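Long-range contacts in endo-polygalacturonase (Pectobacterium carotovorum subsp. carotovorum, PDB 1BHE), which hydrolyses the alpha-1,4 bonds of polygalacturonic acid within the chain and takes part in maceration and soft-rotting of plant tissue: residues V92-K97 with K144-N149; T266-K271 with R295-V300; T329-T334 with T355-K360. All coordinates share one frame; numbering follows the deposited sequence.

Overall arrangement
The three contacts follow one another along the chain of this right-handed parallel beta-helix. Interaction 1 lies near the surface, in loops outside the helical coils, its centre about 20 Å from the centre of the chain. It is the contact near the inferred active-site residues: the side chain of Gln148 is about 7 Å from that of Asp223, the predicted proton donor, and about 11 Å from that of His251. Interactions 2 and 3 lie away from these residues and are rungs of the helix itself. Strands 290-302 and 324-335 are neighbours, and Tyr296 packs on Phe330; the two centres are about 10 Å apart. The centres of interactions 1 and 2 are 35 Å apart, those of 1 and 3 40 Å.

Interaction 1 of 3, residues V92-K97 with K144-N149; sequences VDKNGK and KKLKQN
The Asp93 carboxylate has a donor over each face: Asn149 ND2 on one, Asn95 N on the other, both bonded to OD1. The Asn149 amide stands at 75° to that carboxylate. Asn149 ND2 meets Asp93 OD1 at 2.9 Å, with the acceptor in the amide plane and a nearly straight bond. Asp93 OD1 and Asn95 N make an Asx turn at the end of strand 92-93, in a two-strand antiparallel ribbon that lies in loops outside the beta-helix.

In the ribbon, Asp93 and Lys147 form the hydrogen-bonded pair: Asp93 N to Lys147 O and Lys147 N to Asp93 O are each 2.8 Å. Val92 and Gln148 are the non-hydrogen-bonded pair. Val92 CG1 lies anti to the backbone N (chi1 176°) and rests on Leu146 CB at 3.7 Å. Val92 and Gln148 also touch helix 136-144, which ends in a Schellman motif at Lys145.

Lys147 CB lies 4.0 Å from Gly96 CA, and its CD lies near Asn95 O. The chain bends at chi3 and chi4. Lys147 NZ bonds to Asn95 O at 3.0 Å and to Lys94 O at 3.2 Å, above both carbonyl planes. Asn149 is buried, and its amide is held at both ends. OD1 also accepts from Gly98 N, and ND2 also donates to Val91 O. Within the contact, Gly96 N reaches Asn149 OD1 at 2.9 Å from above the amide plane.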
loop_
_atom_site.group_PDB
_atom_site.type_symbol
_atom_site.label_atom_id
_atom_site.label_comp_id
_atom_site.label_asym_id
_atom_site.label_seq_id
_atom_site.Cartn_x
_atom_site.Cartn_y
_atom_site.Cartn_z
ATOM N N VAL A 92 -13.472 16.692 6.979
ATOM C CA VAL A 92 -13.825 15.488 7.719
ATOM C C VAL A 92 -15.344 15.326 7.660
ATOM O O VAL A 92 -16.063 16.295 7.922
ATOM C CB VAL A 92 -13.367 15.546 9.184
ATOM C CG1 VAL A 92 -13.849 14.321 9.953
ATOM C CG2 VAL A 92 -11.853 15.668 9.288
ATOM N N ASP A 93 -15.834 14.164 7.241
ATOM C CA ASP A 93 -17.281 13.979 7.091
ATOM C C ASP A 93 -17.660 12.517 6.913
ATOM O O ASP A 93 -16.902 11.622 7.282
ATOM C CB ASP A 93 -17.776 14.830 5.918
ATOM C CG ASP A 93 -17.130 14.516 4.585
ATOM O OD1 ASP A 93 -16.590 13.405 4.395
ATOM O OD2 ASP A 93 -17.157 15.400 3.701
ATOM N N LYS A 94 -18.801 12.260 6.282
ATOM C CA LYS A 94 -19.303 10.920 6.038
ATOM C C LYS A 94 -18.907 10.392 4.663
ATOM O O LYS A 94 -19.325 9.303 4.268
ATOM C CB LYS A 94 -20.834 10.900 6.124
ATOM C CG LYS A 94 -21.437 10.772 7.511
ATOM C CD LYS A 94 -22.944 10.990 7.452
ATOM C CE LYS A 94 -23.615 10.745 8.791
ATOM N NZ LYS A 94 -24.982 10.170 8.626
ATOM N N ASN A 95 -18.111 11.155 3.926
ATOM C CA ASN A 95 -17.674 10.772 2.590
ATOM C C ASN A 95 -16.433 9.893 2.634
ATOM O O ASN A 95 -16.553 8.665 2.677
ATOM C CB ASN A 95 -17.455 12.031 1.751
ATOM C CG ASN A 95 -17.105 11.768 0.305
ATOM O OD1 ASN A 95 -16.891 10.632 -0.114
ATOM N ND2 ASN A 95 -17.042 12.838 -0.483
ATOM N N GLY A 96 -15.245 10.484 2.560
ATOM C CA GLY A 96 -13.997 9.734 2.554
ATOM C C GLY A 96 -13.412 9.612 1.147
ATOM O O GLY A 96 -12.218 9.386 0.959
ATOM N N LYS A 97 -14.247 9.848 0.149
ATOM C CA LYS A 97 -13.881 9.753 -1.259
ATOM C C LYS A 97 -13.899 11.110 -1.945
ATOM O O LYS A 97 -13.955 11.233 -3.174
ATOM C CB LYS A 97 -14.860 8.774 -1.918
ATOM C CG LYS A 97 -14.492 8.277 -3.299
ATOM C CD LYS A 97 -15.520 7.276 -3.815
ATOM C CE LYS A 97 -15.246 6.904 -5.265
ATOM N NZ LYS A 97 -15.127 8.107 -6.135
ATOM N N LYS A 144 -13.612 12.472 16.283
ATOM C CA LYS A 144 -14.994 12.706 15.891
ATOM C C LYS A 144 -15.651 11.451 15.333
ATOM O O LYS A 144 -16.860 11.414 15.090
ATOM C CB LYS A 144 -15.060 13.842 14.864
ATOM C CG LYS A 144 -16.436 14.455 14.675
ATOM C CD LYS A 144 -16.377 15.747 13.872
ATOM C CE LYS A 144 -17.633 16.578 14.092
ATOM N NZ LYS A 144 -18.178 17.139 12.825
ATOM N N LYS A 145 -14.867 10.416 15.055
ATOM C CA LYS A 145 -15.341 9.152 14.521
ATOM C C LYS A 145 -15.874 9.254 13.096
ATOM O O LYS A 145 -16.767 8.493 12.712
ATOM C CB LYS A 145 -16.414 8.537 15.429
ATOM C CG LYS A 145 -15.878 7.909 16.704
ATOM C CD LYS A 145 -16.941 7.913 17.795
ATOM C CE LYS A 145 -17.367 6.499 18.153
ATOM N NZ LYS A 145 -18.129 5.848 17.050
ATOM N N LEU A 146 -15.323 10.166 12.299
ATOM C CA LEU A 146 -15.760 10.338 10.915
ATOM C C LEU A 146 -14.607 10.040 9.959
ATOM O O LEU A 146 -13.601 9.458 10.368
ATOM C CB LEU A 146 -16.323 11.737 10.686
ATOM C CG LEU A 146 -17.639 12.087 11.386
ATOM C CD1 LEU A 146 -17.824 13.595 11.461
ATOM C CD2 LEU A 146 -18.823 11.444 10.681
ATOM N N LYS A 147 -14.763 10.398 8.687
ATOM C CA LYS A 147 -13.744 10.106 7.686
ATOM C C LYS A 147 -13.088 11.360 7.122
ATOM O O LYS A 147 -13.761 12.341 6.806
ATOM C CB LYS A 147 -14.361 9.299 6.536
ATOM C CG LYS A 147 -15.002 7.983 6.962
ATOM C CD LYS A 147 -15.390 7.140 5.760
ATOM C CE LYS A 147 -16.778 6.542 5.925
ATOM N NZ LYS A 147 -17.566 6.671 4.664
ATOM N N GLN A 148 -11.761 11.311 6.974
ATOM C CA GLN A 148 -11.049 12.440 6.384
ATOM C C GLN A 148 -11.019 12.254 4.866
ATOM O O GLN A 148 -11.052 11.131 4.361
ATOM C CB GLN A 148 -9.634 12.597 6.924
ATOM C CG GLN A 148 -8.638 11.533 6.494
ATOM C CD GLN A 148 -8.439 10.478 7.564
ATOM O OE1 GLN A 148 -9.426 9.901 8.030
ATOM N NE2 GLN A 148 -7.197 10.221 7.953
ATOM N N ASN A 149 -10.993 13.370 4.155
ATOM C CA ASN A 149 -10.914 13.350 2.698
ATOM C C ASN A 149 -9.530 13.870 2.338
ATOM O O ASN A 149 -9.265 15.066 2.458
ATOM C CB ASN A 149 -12.012 14.175 2.040
ATOM C CG ASN A 149 -13.392 13.619 2.355
ATOM O OD1 ASN A 149 -13.928 12.822 1.586
ATOM N ND2 ASN A 149 -13.930 14.041 3.499
HETATM O O HOH W 1 -9.591 10.055 2.317
#

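Interaction 2 of 3, residues T266-K271 with R295-V300; sequences TVDDLK and RYSNVV
The carboxylate of Asp269 and the amide of Asn298 lie side by side and point the same way, their planes 11° apart. They sit at the corners of two successive coils of the parallel beta-helix. At each corner a residue with positive phi turns the chain from one strand to the next. Asp269 OD2 is bonded to His244 ND1 on the preceding coil. A water links Asp268 OD2 to Asn298 ND2.

Before the corner, Thr266, Asp268, Arg295 and Ser297 share one face. Ser297 OG donates to Asp268 OD1 at 2.6 Å, on the anti side, 29° out of the carboxylate plane. Arg295 CG lies between the backbone N and carbonyl carbon (chi1 53°), and the bend at chi3 places NE. The guanidinium meets Thr266 edge-on: Arg295 NH1 reaches Thr266 OG1 at 3.1 Å, in the guanidinium plane. Ser1 N also bonds Thr266 OG1, and Asn264 OD1 also takes Arg295 NH1.

On the other face, buried Val267 and Tyr296 cross obliquely, with Val267 CG2 3.7 Å from Tyr296 CD1. Tyr296 then stacks on Phe330 of the following coil. Beyond the corner, in the next sheet, Leu270 and Val299 also point inward, and Leu270 CB packs near Val299 CG1. Backbone bonds join the strands on both sides of the turn. At the turn itself, Leu270 N donates to Asn298 O at 3.1 Å.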
loop_
_atom_site.group_PDB
_atom_site.type_symbol
_atom_site.label_atom_id
_atom_site.label_comp_id
_atom_site.label_asym_id
_atom_site.label_seq_id
_atom_site.Cartn_x
_atom_site.Cartn_y
_atom_site.Cartn_z
ATOM N N THR A 266 2.359 -15.597 -1.083
ATOM C CA THR A 266 3.684 -16.085 -0.753
ATOM C C THR A 266 4.606 -14.955 -0.295
ATOM O O THR A 266 4.918 -14.041 -1.061
ATOM C CB THR A 266 4.331 -16.789 -1.968
ATOM O OG1 THR A 266 3.520 -17.891 -2.394
ATOM C CG2 THR A 266 5.724 -17.304 -1.651
ATOM N N VAL A 267 5.035 -15.016 0.963
ATOM C CA VAL A 267 5.944 -14.044 1.539
ATOM C C VAL A 267 7.273 -14.733 1.864
ATOM O O VAL A 267 7.267 -15.665 2.672
ATOM C CB VAL A 267 5.405 -13.407 2.835
ATOM C CG1 VAL A 267 6.381 -12.358 3.361
ATOM C CG2 VAL A 267 4.033 -12.783 2.642
ATOM N N ASP A 268 8.371 -14.282 1.281
ATOM C CA ASP A 268 9.679 -14.871 1.530
ATOM C C ASP A 268 10.773 -13.809 1.571
ATOM O O ASP A 268 10.793 -12.876 0.762
ATOM C CB ASP A 268 10.037 -15.923 0.468
ATOM C CG ASP A 268 11.370 -16.596 0.762
ATOM O OD1 ASP A 268 11.501 -17.238 1.824
ATOM O OD2 ASP A 268 12.304 -16.484 -0.058
ATOM N N ASP A 269 11.707 -13.967 2.499
ATOM C CA ASP A 269 12.833 -13.069 2.663
ATOM C C ASP A 269 12.340 -11.648 2.950
ATOM O O ASP A 269 12.336 -10.774 2.082
ATOM C CB ASP A 269 13.758 -13.086 1.445
ATOM C CG ASP A 269 15.032 -12.295 1.678
ATOM O OD1 ASP A 269 15.310 -11.934 2.848
ATOM O OD2 ASP A 269 15.766 -12.024 0.706
ATOM N N LEU A 270 11.920 -11.450 4.191
ATOM C CA LEU A 270 11.405 -10.169 4.645
ATOM C C LEU A 270 12.092 -9.736 5.938
ATOM O O LEU A 270 11.996 -10.426 6.956
ATOM C CB LEU A 270 9.891 -10.229 4.867
ATOM C CG LEU A 270 9.241 -8.973 5.463
ATOM C CD1 LEU A 270 9.482 -7.753 4.592
ATOM C CD2 LEU A 270 7.749 -9.195 5.681
ATOM N N LYS A 271 12.794 -8.610 5.865
ATOM C CA LYS A 271 13.468 -8.087 7.058
ATOM C C LYS A 271 12.624 -6.960 7.638
ATOM O O LYS A 271 12.205 -6.051 6.917
ATOM C CB LYS A 271 14.880 -7.613 6.738
ATOM C CG LYS A 271 15.943 -8.694 6.870
ATOM C CD LYS A 271 16.463 -9.144 5.513
ATOM C CE LYS A 271 17.986 -9.101 5.470
ATOM N NZ LYS A 271 18.474 -8.302 4.310
ATOM N N ARG A 295 1.635 -18.480 2.889
ATOM C CA ARG A 295 2.880 -19.059 3.371
ATOM C C ARG A 295 3.943 -17.996 3.606
ATOM O O ARG A 295 4.303 -17.223 2.713
ATOM C CB ARG A 295 3.415 -20.131 2.410
ATOM C CG ARG A 295 3.554 -19.670 0.970
ATOM C CD ARG A 295 3.437 -20.830 -0.006
ATOM N NE ARG A 295 2.088 -21.382 -0.069
ATOM C CZ ARG A 295 1.099 -20.898 -0.810
ATOM N NH1 ARG A 295 1.283 -19.830 -1.576
ATOM N NH2 ARG A 295 -0.090 -21.486 -0.784
ATOM N N TYR A 296 4.454 -17.964 4.835
ATOM C CA TYR A 296 5.494 -17.019 5.218
ATOM C C TYR A 296 6.807 -17.753 5.505
ATOM O O TYR A 296 6.808 -18.701 6.297
ATOM C CB TYR A 296 5.127 -16.220 6.460
ATOM C CG TYR A 296 3.786 -15.542 6.512
ATOM C CD1 TYR A 296 3.611 -14.246 6.024
ATOM C CD2 TYR A 296 2.690 -16.180 7.064
ATOM C CE1 TYR A 296 2.378 -13.624 6.089
ATOM C CE2 TYR A 296 1.449 -15.571 7.136
ATOM C CZ TYR A 296 1.305 -14.287 6.638
ATOM O OH TYR A 296 0.075 -13.682 6.702
ATOM N N SER A 297 7.897 -17.305 4.895
ATOM C CA SER A 297 9.181 -17.962 5.127
ATOM C C SER A 297 10.342 -16.988 5.100
ATOM O O SER A 297 10.337 -15.988 4.384
ATOM C CB SER A 297 9.421 -19.083 4.109
ATOM O OG SER A 297 9.515 -18.560 2.798
ATOM N N ASN A 298 11.363 -17.284 5.901
ATOM C CA ASN A 298 12.568 -16.474 5.965
ATOM C C ASN A 298 12.271 -15.025 6.340
ATOM O O ASN A 298 12.663 -14.076 5.659
ATOM C CB ASN A 298 13.349 -16.565 4.650
ATOM C CG ASN A 298 14.762 -16.045 4.792
ATOM O OD1 ASN A 298 15.217 -15.746 5.901
ATOM N ND2 ASN A 298 15.484 -15.912 3.691
ATOM N N VAL A 299 11.566 -14.867 7.459
ATOM C CA VAL A 299 11.212 -13.550 7.978
ATOM C C VAL A 299 12.047 -13.258 9.226
ATOM O O VAL A 299 12.035 -14.062 10.163
ATOM C CB VAL A 299 9.722 -13.463 8.337
ATOM C CG1 VAL A 299 9.340 -12.047 8.761
ATOM C CG2 VAL A 299 8.837 -13.898 7.177
ATOM N N VAL A 300 12.796 -12.165 9.235
ATOM C CA VAL A 300 13.616 -11.794 10.386
ATOM C C VAL A 300 13.127 -10.456 10.946
ATOM O O VAL A 300 13.125 -9.456 10.228
ATOM C CB VAL A 300 15.108 -11.693 10.047
ATOM C CG1 VAL A 300 15.925 -11.244 11.256
ATOM C CG2 VAL A 300 15.656 -13.022 9.534
HETATM O O HOH W 2 7.111 -18.597 1.712
HETATM O O HOH W 3 14.790 -16.791 1.095
HETATM O O HOH W 4 15.173 -12.373 5.644
#

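Interaction 3 of 3, residues T329-T334 with T355-K360; sequences TFKDVT and TMKNVK
This contact joins two coils of the parallel beta-helix where both strands turn a corner, at Asp332 and at Lys357-Asn358. Asp332 and Asn358 both have positive phi there. CB of Asn358 points toward the neighbouring coil, and CG lies anti to the backbone N (chi1 -165°). Asn358 ND2 donates to Asp332 OD1; the 2.5 Å distance is too short to be taken at face value. The carboxylate and amide planes are almost perpendicular, 88° apart. The other carboxylate oxygen, Asp332 OD2, forms a weak salt bridge with Lys331 NZ.

Inside the helix, the side chains of Phe330 and Met356 lie side by side and point the same way. Met356 CE comes to 4.1 Å from Phe330 CD1. Met356 SD is 5.3 Å from the centroid of the Phe330 ring, an oblique Met-aromatic contact. Thr355 O lies at the ring edge, in its plane. Val359 CG2 reaches Phe330 CB at 3.9 Å, joining the strand before the corner in one coil to the strand after it in the next. Ile308 touches both Phe330 and Met356.

The outer face carries matched residues. Thr329 CG2 packs on Thr355 CB at 3.9 Å. Lys331 CE lies 4.1 Å from Lys357 CE, while Lys331 NZ and Lys357 NZ stay 5.7 Å apart. A water joins Thr334 OG1 to Asn358 O. Side chains stacked in register, coil on coil, are characteristic of the parallel beta-helix of the family 28 glycosyl hydrolases.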
loop_
_atom_site.group_PDB
_atom_site.type_symbol
_atom_site.label_atom_id
_atom_site.label_comp_id
_atom_site.label_asym_id
_atom_site.label_seq_id
_atom_site.Cartn_x
_atom_site.Cartn_y
_atom_site.Cartn_z
ATOM N N THR A 329 0.790 -21.119 6.746
ATOM C CA THR A 329 2.048 -21.661 7.237
ATOM C C THR A 329 3.119 -20.609 7.487
ATOM O O THR A 329 3.266 -19.623 6.765
ATOM C CB THR A 329 2.637 -22.698 6.254
ATOM O OG1 THR A 329 2.899 -22.043 5.001
ATOM C CG2 THR A 329 1.695 -23.862 6.008
ATOM N N PHE A 330 3.892 -20.828 8.546
ATOM C CA PHE A 330 5.024 -19.989 8.902
ATOM C C PHE A 330 6.263 -20.892 8.976
ATOM O O PHE A 330 6.233 -21.891 9.693
ATOM C CB PHE A 330 4.856 -19.271 10.230
ATOM C CG PHE A 330 3.689 -18.349 10.400
ATOM C CD1 PHE A 330 2.418 -18.836 10.640
ATOM C CD2 PHE A 330 3.865 -16.974 10.333
ATOM C CE1 PHE A 330 1.342 -17.985 10.794
ATOM C CE2 PHE A 330 2.799 -16.113 10.499
ATOM C CZ PHE A 330 1.535 -16.616 10.727
ATOM N N LYS A 331 7.318 -20.548 8.255
ATOM C CA LYS A 331 8.536 -21.343 8.248
ATOM C C LYS A 331 9.784 -20.477 8.327
ATOM O O LYS A 331 9.952 -19.512 7.575
ATOM C CB LYS A 331 8.603 -22.216 6.988
ATOM C CG LYS A 331 9.792 -23.164 6.954
ATOM C CD LYS A 331 9.623 -24.226 5.880
ATOM C CE LYS A 331 10.546 -25.411 6.107
ATOM N NZ LYS A 331 11.963 -24.994 6.285
ATOM N N ASP A 332 10.701 -20.843 9.236
ATOM C CA ASP A 332 11.943 -20.095 9.413
ATOM C C ASP A 332 11.651 -18.612 9.663
ATOM O O ASP A 332 12.069 -17.737 8.905
ATOM C CB ASP A 332 12.839 -20.246 8.174
ATOM C CG ASP A 332 13.388 -21.653 8.034
ATOM O OD1 ASP A 332 13.642 -22.299 9.073
ATOM O OD2 ASP A 332 13.562 -22.114 6.886
ATOM N N VAL A 333 10.927 -18.343 10.741
ATOM C CA VAL A 333 10.574 -16.981 11.138
ATOM C C VAL A 333 11.228 -16.684 12.490
ATOM O O VAL A 333 11.009 -17.430 13.449
ATOM C CB VAL A 333 9.055 -16.788 11.222
ATOM C CG1 VAL A 333 8.683 -15.455 11.859
ATOM C CG2 VAL A 333 8.413 -16.883 9.838
ATOM N N THR A 334 12.049 -15.643 12.554
ATOM C CA THR A 334 12.737 -15.281 13.781
ATOM C C THR A 334 12.400 -13.863 14.246
ATOM O O THR A 334 12.338 -12.919 13.461
ATOM C CB THR A 334 14.272 -15.341 13.627
ATOM O OG1 THR A 334 14.691 -16.591 13.068
ATOM C CG2 THR A 334 14.962 -15.155 14.974
ATOM N N THR A 355 0.217 -23.672 10.866
ATOM C CA THR A 355 1.451 -24.445 10.930
ATOM C C THR A 355 2.653 -23.540 11.162
ATOM O O THR A 355 2.894 -22.579 10.431
ATOM C CB THR A 355 1.671 -25.282 9.655
ATOM O OG1 THR A 355 0.654 -26.288 9.557
ATOM C CG2 THR A 355 3.028 -25.967 9.655
ATOM N N MET A 356 3.412 -23.847 12.212
ATOM C CA MET A 356 4.605 -23.085 12.548
ATOM C C MET A 356 5.849 -23.967 12.548
ATOM O O MET A 356 6.052 -24.755 13.476
ATOM C CB MET A 356 4.457 -22.420 13.916
ATOM C CG MET A 356 3.234 -21.543 14.087
ATOM S SD MET A 356 3.580 -20.063 15.053
ATOM C CE MET A 356 2.098 -19.108 14.746
ATOM N N LYS A 357 6.683 -23.844 11.523
ATOM C CA LYS A 357 7.914 -24.619 11.432
ATOM C C LYS A 357 9.125 -23.716 11.637
ATOM O O LYS A 357 9.332 -22.739 10.921
ATOM C CB LYS A 357 8.035 -25.356 10.097
ATOM C CG LYS A 357 6.825 -26.193 9.720
ATOM C CD LYS A 357 7.215 -27.398 8.881
ATOM C CE LYS A 357 7.071 -27.108 7.392
ATOM N NZ LYS A 357 7.292 -28.329 6.564
ATOM N N ASN A 358 9.927 -24.026 12.651
ATOM C CA ASN A 358 11.116 -23.259 12.978
ATOM C C ASN A 358 10.825 -21.776 13.201
ATOM O O ASN A 358 11.455 -20.891 12.622
ATOM C CB ASN A 358 12.197 -23.448 11.911
ATOM C CG ASN A 358 13.564 -22.989 12.368
ATOM O OD1 ASN A 358 13.872 -22.975 13.562
ATOM N ND2 ASN A 358 14.418 -22.616 11.422
ATOM N N VAL A 359 9.861 -21.496 14.067
ATOM C CA VAL A 359 9.486 -20.130 14.423
ATOM C C VAL A 359 10.167 -19.824 15.755
ATOM O O VAL A 359 9.788 -20.412 16.769
ATOM C CB VAL A 359 7.969 -19.941 14.531
ATOM C CG1 VAL A 359 7.598 -18.591 15.130
ATOM C CG2 VAL A 359 7.316 -20.096 13.160
ATOM N N LYS A 360 11.181 -18.970 15.737
ATOM C CA LYS A 360 11.913 -18.674 16.959
ATOM C C LYS A 360 11.645 -17.290 17.534
ATOM O O LYS A 360 12.007 -16.266 16.958
ATOM C CB LYS A 360 13.421 -18.838 16.726
ATOM C CG LYS A 360 13.880 -20.285 16.623
ATOM C CD LYS A 360 14.978 -20.436 15.579
ATOM C CE LYS A 360 16.158 -21.221 16.133
ATOM N NZ LYS A 360 17.422 -20.435 16.065
HETATM O O HOH W 5 14.027 -19.394 12.755
#